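Local coordinates for Alpha/beta hydrolase fold-3 domain protein (Sulfolobus islandicus, PDB 5LK6) that probably hydrolyses carboxylic ester bonds as a thermostable lipase-like carboxylesterase of the alpha/beta hydrolase fold, at residues Tyr177-Val185 with Leu217-Ile225. Sequence-based numbering, arbitrary orientation.
Sequences YPAVGFDSV and LLDFRFSPI. With SO4 (sulfate ion), chain E.
Two loops of the alpha/beta hydrolase fold meet where Val180 and Gly181, in the loop following strand 173-176, lie against Ser223, Pro224 and Ile225 in the loop that precedes strand 236-241. The backbone N of Ile225 donates a nearly straight hydrogen bond to Val180 O (3.3 Å, 167° at the hydrogen). Ser223 CA sits 3.2 Å from Val180 O in a CA-H...O contact, and Ile225 CG2 also borders this oxygen. Gly181 runs past Ser223 in an extended backbone conformation (phi 164°, psi -167°) in which a side chain would press on the carbonyl O of Val180. Ser223 OG lies beside its own backbone N, a position from which it donates to Leu217 O at 2.9 Å and receives a weak bond from Phe182 N. The hydroxyl thus fastens Ser223 to Leu217 within 217-225 and reaches the other loop by that weak bond alone. Nearer the surface, Leu217 lays CD1 squarely over one face of the Phe182 ring, 4.1 Å from the centroid, in a CH-pi contact.

In the strand order of this fold, 173-176 and 236-241 are adjacent parallel strands, and the loops joined here lead out of the first and into the second. Asn155, on the helix after the presumed nucleophile elbow, donates to both Ala179 O and Phe222 O. At the far end of 217-225, Arg221 grips Asp219 side-on, NE to OD1 and NH2 to OD2 (2.7 Å), while Arg221 N completes an Asx turn by meeting the anti lone pair of OD1. NH1 and NH2 also hold a sulfate, probably from the crystallisation liquor, which Arg212 shares. A leucine in place of Arg221 would probably leave the Asp219 carboxylate without its charged mate and the sulfate with a weaker hold.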
# COMPACT_ATOMS: atom_id res chain seq x y z
N TYR A 177 1.61 4.35 11.10
CA TYR A 177 0.70 4.38 12.23
C TYR A 177 1.04 5.42 13.31
O TYR A 177 1.17 5.11 14.52
CB TYR A 177 0.42 2.99 12.80
CG TYR A 177 1.56 1.94 12.73
CD1 TYR A 177 2.57 1.93 13.67
CD2 TYR A 177 1.51 0.89 11.80
CE1 TYR A 177 3.55 0.97 13.63
CE2 TYR A 177 2.51 -0.07 11.77
CZ TYR A 177 3.52 -0.01 12.68
OH TYR A 177 4.50 -0.93 12.68
N PRO A 178 1.11 6.68 12.89
CA PRO A 178 1.43 7.73 13.83
C PRO A 178 0.40 8.04 14.92
O PRO A 178 -0.78 7.86 14.74
CB PRO A 178 1.51 8.97 12.93
CG PRO A 178 0.50 8.69 11.86
CD PRO A 178 0.74 7.21 11.59
N ALA A 179 0.89 8.60 16.01
CA ALA A 179 0.10 9.32 16.98
C ALA A 179 0.18 10.79 16.57
O ALA A 179 1.24 11.25 16.26
CB ALA A 179 0.65 9.09 18.39
N VAL A 180 -0.94 11.48 16.48
CA VAL A 180 -0.96 12.87 16.03
C VAL A 180 -1.72 13.82 16.98
O VAL A 180 -1.82 15.03 16.73
CB VAL A 180 -1.56 12.96 14.61
CG1 VAL A 180 -0.72 12.17 13.62
CG2 VAL A 180 -3.05 12.54 14.54
N GLY A 181 -2.31 13.29 18.04
CA GLY A 181 -2.66 14.09 19.16
C GLY A 181 -3.65 13.43 20.07
O GLY A 181 -3.90 12.25 19.97
N PHE A 182 -4.21 14.23 20.96
CA PHE A 182 -5.08 13.79 22.02
C PHE A 182 -6.37 13.35 21.39
O PHE A 182 -6.91 14.08 20.62
CB PHE A 182 -5.39 14.94 23.06
CG PHE A 182 -6.00 14.43 24.36
CD1 PHE A 182 -5.60 13.18 24.95
CD2 PHE A 182 -6.99 15.17 25.01
CE1 PHE A 182 -6.17 12.71 26.13
CE2 PHE A 182 -7.54 14.71 26.20
CZ PHE A 182 -7.14 13.48 26.76
N ASP A 183 -6.87 12.19 21.78
CA ASP A 183 -8.09 11.65 21.20
C ASP A 183 -8.82 10.82 22.24
O ASP A 183 -8.38 9.69 22.55
CB ASP A 183 -7.71 10.78 19.99
CG ASP A 183 -8.90 10.03 19.37
OD1 ASP A 183 -10.07 10.48 19.59
OD2 ASP A 183 -8.65 9.03 18.61
N SER A 184 -9.95 11.39 22.73
CA SER A 184 -10.88 10.74 23.68
C SER A 184 -12.19 10.37 23.04
O SER A 184 -13.08 9.90 23.75
CB SER A 184 -11.21 11.65 24.89
OG SER A 184 -10.46 12.86 24.96
N VAL A 185 -12.30 10.53 21.72
CA VAL A 185 -13.57 10.41 21.00
C VAL A 185 -13.62 9.61 19.74
O VAL A 185 -14.72 9.16 19.37
CB VAL A 185 -14.15 11.75 20.61
CG1 VAL A 185 -14.47 12.55 21.86
CG2 VAL A 185 -13.20 12.52 19.76
N LEU A 217 -0.58 18.39 26.09
CA LEU A 217 -1.53 17.78 25.13
C LEU A 217 -1.95 18.73 24.01
O LEU A 217 -2.32 18.28 22.94
CB LEU A 217 -2.77 17.22 25.84
CG LEU A 217 -2.58 16.09 26.89
CD1 LEU A 217 -3.78 15.97 27.84
CD2 LEU A 217 -2.30 14.76 26.22
N LEU A 218 -1.90 20.03 24.25
CA LEU A 218 -2.37 21.03 23.30
C LEU A 218 -1.27 21.64 22.53
O LEU A 218 -1.53 22.49 21.71
CB LEU A 218 -3.12 22.17 23.98
CG LEU A 218 -4.26 21.64 24.82
CD1 LEU A 218 -4.73 22.74 25.78
CD2 LEU A 218 -5.38 21.06 23.97
N ASP A 219 -0.04 21.22 22.81
CA ASP A 219 1.13 21.78 22.16
C ASP A 219 1.32 21.01 20.83
O ASP A 219 1.29 19.77 20.78
CB ASP A 219 2.28 21.61 23.12
CG ASP A 219 3.56 22.25 22.66
OD1 ASP A 219 4.02 22.08 21.51
OD2 ASP A 219 4.21 22.87 23.53
N PHE A 220 1.54 21.76 19.76
CA PHE A 220 1.63 21.16 18.43
C PHE A 220 2.79 20.18 18.30
O PHE A 220 2.75 19.28 17.44
CB PHE A 220 1.64 22.24 17.31
CG PHE A 220 2.99 22.86 17.07
CD1 PHE A 220 3.90 22.27 16.19
CD2 PHE A 220 3.36 24.05 17.73
CE1 PHE A 220 5.16 22.85 15.99
CE2 PHE A 220 4.60 24.65 17.51
CZ PHE A 220 5.50 24.05 16.65
N ARG A 221 3.82 20.32 19.14
CA ARG A 221 4.95 19.38 19.09
C ARG A 221 4.63 18.02 19.71
O ARG A 221 5.47 17.09 19.68
CB ARG A 221 6.18 19.97 19.74
CG ARG A 221 6.64 21.28 19.08
CD ARG A 221 7.59 22.10 19.95
NE ARG A 221 6.97 22.45 21.23
CZ ARG A 221 7.61 22.77 22.34
NH1 ARG A 221 8.93 22.80 22.42
NH2 ARG A 221 6.90 23.02 23.44
N PHE A 222 3.45 17.92 20.32
CA PHE A 222 2.86 16.64 20.68
C PHE A 222 1.59 16.26 19.85
O PHE A 222 1.38 15.08 19.53
CB PHE A 222 2.49 16.63 22.18
CG PHE A 222 1.91 15.33 22.63
CD1 PHE A 222 2.71 14.20 22.72
CD2 PHE A 222 0.55 15.21 22.89
CE1 PHE A 222 2.18 12.97 23.12
CE2 PHE A 222 0.02 13.98 23.28
CZ PHE A 222 0.83 12.86 23.38
N SER A 223 0.76 17.29 19.54
CA SER A 223 -0.43 17.14 18.73
C SER A 223 -0.28 17.91 17.43
O SER A 223 -0.84 18.97 17.28
CB SER A 223 -1.68 17.58 19.52
OG SER A 223 -1.95 16.69 20.60
N PRO A 224 0.45 17.35 16.47
CA PRO A 224 0.64 18.07 15.26
C PRO A 224 -0.63 18.44 14.55
O PRO A 224 -0.66 19.47 13.85
CB PRO A 224 1.49 17.13 14.40
CG PRO A 224 1.52 15.86 15.11
CD PRO A 224 1.31 16.18 16.53
N ILE A 225 -1.68 17.64 14.74
CA ILE A 225 -2.96 17.95 14.15
C ILE A 225 -3.56 19.27 14.65
O ILE A 225 -4.46 19.80 14.03
CB ILE A 225 -3.98 16.79 14.34
CG1 ILE A 225 -5.15 16.94 13.33
CG2 ILE A 225 -4.46 16.69 15.80
CD1 ILE A 225 -5.74 15.63 12.85
S SO4 E . 9.11 24.25 26.32
O1 SO4 E . 9.95 23.42 27.19
O2 SO4 E . 9.81 24.21 24.96
O3 SO4 E . 7.69 23.75 26.46
O4 SO4 E . 8.93 25.62 26.82